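Local coordinates for actinorhodin polyketide putative beta-ketoacyl synthase 2 (Streptomyces coelicolor A3, PDB 1TQY), which probably serves as the chain length factor partner of a ketosynthase in building the polyketide precursor of the antibiotic actinorhodin, at residues V166-D174 and V394-A405. Residues are numbered along the deposited sequence; the frame is centred on the assembly and turned at random.
Sequences VAEQAGGLD and VLARGRWGFNSA
A170 and G398 approach to 4.5 Å between their CA atoms, where the segment leading into helix 171-185 lies over a beta hairpin of the thiolase-like ketosynthase fold. The hairpin joins strands 391-398 and 402-410 and closes with a G1 bulge: the N atoms of G401 and F402 both bond to G398 O. In ketosynthases of this family the corresponding strand-to-helix elbow carries the nucleophilic cysteine; here that segment reads A167-E168-Q169-A170, with Q169 in place of a cysteine.

G398 has no side chain on the side facing A167-A170, where a CB would clash with A167 O, and A170 CB comes within 3.5 Å of G398 N. A170 CB also makes an apolar contact with F402 CB. A167 CB lies over one face of the F402 ring, 4.2 Å from the centroid and 25° off the normal, a CH-pi contact. Further along, L173 spreads over both strands: CD1 meets V394 CG1, CD2 packs on A396 CB at 3.7 Å, and CD2 lies 3.4 Å from S404 O.

Two polar bonds flank the A170 packing. With its OG anti to the backbone N (chi1 -173°), S404 donates to D174 OD2 at 3.0 Å; S267 also bonds this oxygen. At the hairpin loop, E168 OE2 accepts Q169 N and R399 N from opposite faces of the carboxylate, which should restrain its tilt. The R399 N to E168 OE2 bond measures 2.9 Å, with an N-H...O angle of 159°.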
loop_
_atom_site.group_PDB
_atom_site.type_symbol
_atom_site.label_atom_id
_atom_site.label_comp_id
_atom_site.label_asym_id
_atom_site.label_seq_id
_atom_site.Cartn_x
_atom_site.Cartn_y
_atom_site.Cartn_z
ATOM N N VAL B 166 -0.522 1.566 2.588
ATOM C CA VAL B 166 -1.203 2.826 2.846
ATOM C C VAL B 166 -2.146 2.611 4.034
ATOM O O VAL B 166 -3.021 1.748 3.990
ATOM C CB VAL B 166 -2.044 3.318 1.628
ATOM C CG1 VAL B 166 -2.708 4.652 1.982
ATOM C CG2 VAL B 166 -1.158 3.498 0.390
ATOM N N ALA B 167 -1.949 3.400 5.090
ATOM C CA ALA B 167 -2.758 3.333 6.314
ATOM C C ALA B 167 -2.572 4.650 7.067
ATOM O O ALA B 167 -2.319 4.674 8.275
ATOM C CB ALA B 167 -2.300 2.158 7.188
ATOM N N GLU B 168 -2.705 5.747 6.327
ATOM C CA GLU B 168 -2.512 7.092 6.854
ATOM C C GLU B 168 -1.270 7.123 7.750
ATOM O O GLU B 168 -0.247 6.533 7.381
ATOM C CB GLU B 168 -3.764 7.565 7.581
ATOM C CG GLU B 168 -3.961 9.069 7.467
ATOM C CD GLU B 168 -3.759 9.764 8.797
ATOM O OE1 GLU B 168 -3.692 11.006 8.811
ATOM O OE2 GLU B 168 -3.668 9.056 9.828
ATOM N N GLN B 169 -1.329 7.784 8.905
ATOM C CA GLN B 169 -0.149 7.874 9.796
ATOM C C GLN B 169 0.251 6.564 10.479
ATOM O O GLN B 169 1.302 6.475 11.118
ATOM C CB GLN B 169 -0.350 8.962 10.874
ATOM C CG GLN B 169 0.903 9.200 11.760
ATOM C CD GLN B 169 1.389 10.653 11.745
ATOM O OE1 GLN B 169 1.073 11.412 10.826
ATOM N NE2 GLN B 169 2.176 11.035 12.754
ATOM N N ALA B 170 -0.581 5.545 10.367
ATOM C CA ALA B 170 -0.222 4.276 10.991
ATOM C C ALA B 170 0.666 3.477 10.037
ATOM O O ALA B 170 1.424 2.609 10.457
ATOM C CB ALA B 170 -1.477 3.481 11.319
ATOM N N GLY B 171 0.564 3.799 8.751
ATOM C CA GLY B 171 1.313 3.085 7.733
ATOM C C GLY B 171 2.808 2.950 7.936
ATOM O O GLY B 171 3.359 1.869 7.730
ATOM N N GLY B 172 3.455 4.044 8.322
ATOM C CA GLY B 172 4.886 4.044 8.548
ATOM C C GLY B 172 5.353 2.973 9.509
ATOM O O GLY B 172 6.372 2.324 9.261
ATOM N N LEU B 173 4.622 2.782 10.604
ATOM C CA LEU B 173 4.985 1.762 11.585
ATOM C C LEU B 173 4.682 0.397 10.991
ATOM O O LEU B 173 5.473 -0.527 11.123
ATOM C CB LEU B 173 4.196 1.970 12.889
ATOM C CG LEU B 173 5.032 2.179 14.154
ATOM C CD1 LEU B 173 6.010 3.305 13.910
ATOM C CD2 LEU B 173 4.133 2.493 15.362
ATOM N N ASP B 174 3.538 0.283 10.323
ATOM C CA ASP B 174 3.152 -0.967 9.687
ATOM C C ASP B 174 4.204 -1.402 8.669
ATOM O O ASP B 174 4.490 -2.591 8.547
ATOM C CB ASP B 174 1.793 -0.818 9.004
ATOM C CG ASP B 174 0.639 -0.758 9.996
ATOM O OD1 ASP B 174 -0.488 -0.394 9.580
ATOM O OD2 ASP B 174 0.847 -1.083 11.187
ATOM N N VAL B 394 6.617 2.551 20.715
ATOM C CA VAL B 394 6.255 3.606 19.769
ATOM C C VAL B 394 4.841 3.307 19.281
ATOM O O VAL B 394 4.527 2.172 18.926
ATOM C CB VAL B 394 7.231 3.653 18.559
ATOM C CG1 VAL B 394 6.799 4.743 17.568
ATOM C CG2 VAL B 394 8.650 3.945 19.053
ATOM N N LEU B 395 3.995 4.330 19.273
ATOM C CA LEU B 395 2.594 4.197 18.872
ATOM C C LEU B 395 2.220 5.102 17.706
ATOM O O LEU B 395 2.722 6.217 17.592
ATOM C CB LEU B 395 1.700 4.557 20.056
ATOM C CG LEU B 395 1.946 3.745 21.322
ATOM C CD1 LEU B 395 0.992 4.180 22.416
ATOM C CD2 LEU B 395 1.761 2.275 20.993
ATOM N N ALA B 396 1.316 4.636 16.855
ATOM C CA ALA B 396 0.876 5.457 15.737
ATOM C C ALA B 396 -0.543 5.073 15.390
ATOM O O ALA B 396 -0.901 3.906 15.468
ATOM C CB ALA B 396 1.776 5.239 14.522
ATOM N N ARG B 397 -1.376 6.050 15.049
ATOM C CA ARG B 397 -2.736 5.714 14.655
ATOM C C ARG B 397 -3.000 6.342 13.318
ATOM O O ARG B 397 -2.394 7.345 12.961
ATOM C CB ARG B 397 -3.775 6.239 15.640
ATOM C CG ARG B 397 -3.588 5.760 17.046
ATOM C CD ARG B 397 -3.527 6.957 17.965
ATOM N NE ARG B 397 -4.806 7.185 18.600
ATOM C CZ ARG B 397 -5.107 8.235 19.357
ATOM N NH1 ARG B 397 -4.224 9.202 19.592
ATOM N NH2 ARG B 397 -6.307 8.287 19.900
ATOM N N GLY B 398 -3.908 5.734 12.577
ATOM C CA GLY B 398 -4.260 6.270 11.284
ATOM C C GLY B 398 -5.739 6.572 11.288
ATOM O O GLY B 398 -6.526 5.864 11.914
ATOM N N ARG B 399 -6.109 7.639 10.593
ATOM C CA ARG B 399 -7.493 8.058 10.480
ATOM C C ARG B 399 -8.392 6.879 10.101
ATOM O O ARG B 399 -8.039 6.075 9.239
ATOM C CB ARG B 399 -7.592 9.149 9.419
ATOM C CG ARG B 399 -8.996 9.593 9.083
ATOM C CD ARG B 399 -8.934 10.553 7.922
ATOM N NE ARG B 399 -10.245 11.057 7.537
ATOM C CZ ARG B 399 -10.861 12.072 8.125
ATOM N NH1 ARG B 399 -10.288 12.704 9.137
ATOM N NH2 ARG B 399 -12.048 12.459 7.687
ATOM N N TRP B 400 -9.555 6.812 10.747
ATOM C CA TRP B 400 -10.566 5.768 10.555
ATOM C C TRP B 400 -10.356 4.543 11.445
ATOM O O TRP B 400 -11.065 3.549 11.305
ATOM C CB TRP B 400 -10.683 5.345 9.078
ATOM C CG TRP B 400 -11.300 6.413 8.239
ATOM C CD1 TRP B 400 -10.788 6.954 7.094
ATOM C CD2 TRP B 400 -12.503 7.145 8.526
ATOM N NE1 TRP B 400 -11.590 7.985 6.659
ATOM C CE2 TRP B 400 -12.648 8.125 7.518
ATOM C CE3 TRP B 400 -13.469 7.074 9.542
ATOM C CZ2 TRP B 400 -13.718 9.028 7.491
ATOM C CZ3 TRP B 400 -14.542 7.973 9.518
ATOM C CH2 TRP B 400 -14.653 8.939 8.499
ATOM N N GLY B 401 -9.377 4.606 12.347
ATOM C CA GLY B 401 -9.179 3.509 13.280
ATOM C C GLY B 401 -7.935 2.645 13.254
ATOM O O GLY B 401 -7.855 1.686 14.022
ATOM N N PHE B 402 -6.970 2.956 12.394
ATOM C CA PHE B 402 -5.745 2.161 12.317
ATOM C C PHE B 402 -4.834 2.358 13.530
ATOM O O PHE B 402 -4.510 3.489 13.899
ATOM C CB PHE B 402 -4.959 2.509 11.046
ATOM C CG PHE B 402 -5.707 2.255 9.767
ATOM C CD1 PHE B 402 -6.526 3.234 9.214
ATOM C CD2 PHE B 402 -5.526 1.064 9.072
ATOM C CE1 PHE B 402 -7.152 3.027 7.976
ATOM C CE2 PHE B 402 -6.145 0.845 7.837
ATOM C CZ PHE B 402 -6.955 1.829 7.288
ATOM N N ASN B 403 -4.431 1.246 14.137
ATOM C CA ASN B 403 -3.553 1.253 15.300
ATOM C C ASN B 403 -2.274 0.508 15.003
ATOM O O ASN B 403 -2.295 -0.530 14.347
ATOM C CB ASN B 403 -4.226 0.576 16.490
ATOM C CG ASN B 403 -5.463 1.289 16.924
ATOM O OD1 ASN B 403 -5.418 2.460 17.273
ATOM N ND2 ASN B 403 -6.586 0.594 16.888
ATOM N N SER B 404 -1.163 1.029 15.505
ATOM C CA SER B 404 0.110 0.388 15.275
ATOM C C SER B 404 1.047 0.629 16.447
ATOM O O SER B 404 1.193 1.756 16.930
ATOM C CB SER B 404 0.717 0.925 13.978
ATOM O OG SER B 404 1.877 0.211 13.634
ATOM N N ALA B 405 1.675 -0.444 16.907
ATOM C CA ALA B 405 2.594 -0.364 18.026
ATOM C C ALA B 405 3.890 -1.095 17.701
ATOM O O ALA B 405 3.884 -2.110 17.004
ATOM C CB ALA B 405 1.951 -0.955 19.266
HETATM O O HOH W 1 -3.650 10.280 12.236
HETATM O O HOH W 2 -2.344 -0.319 11.444
#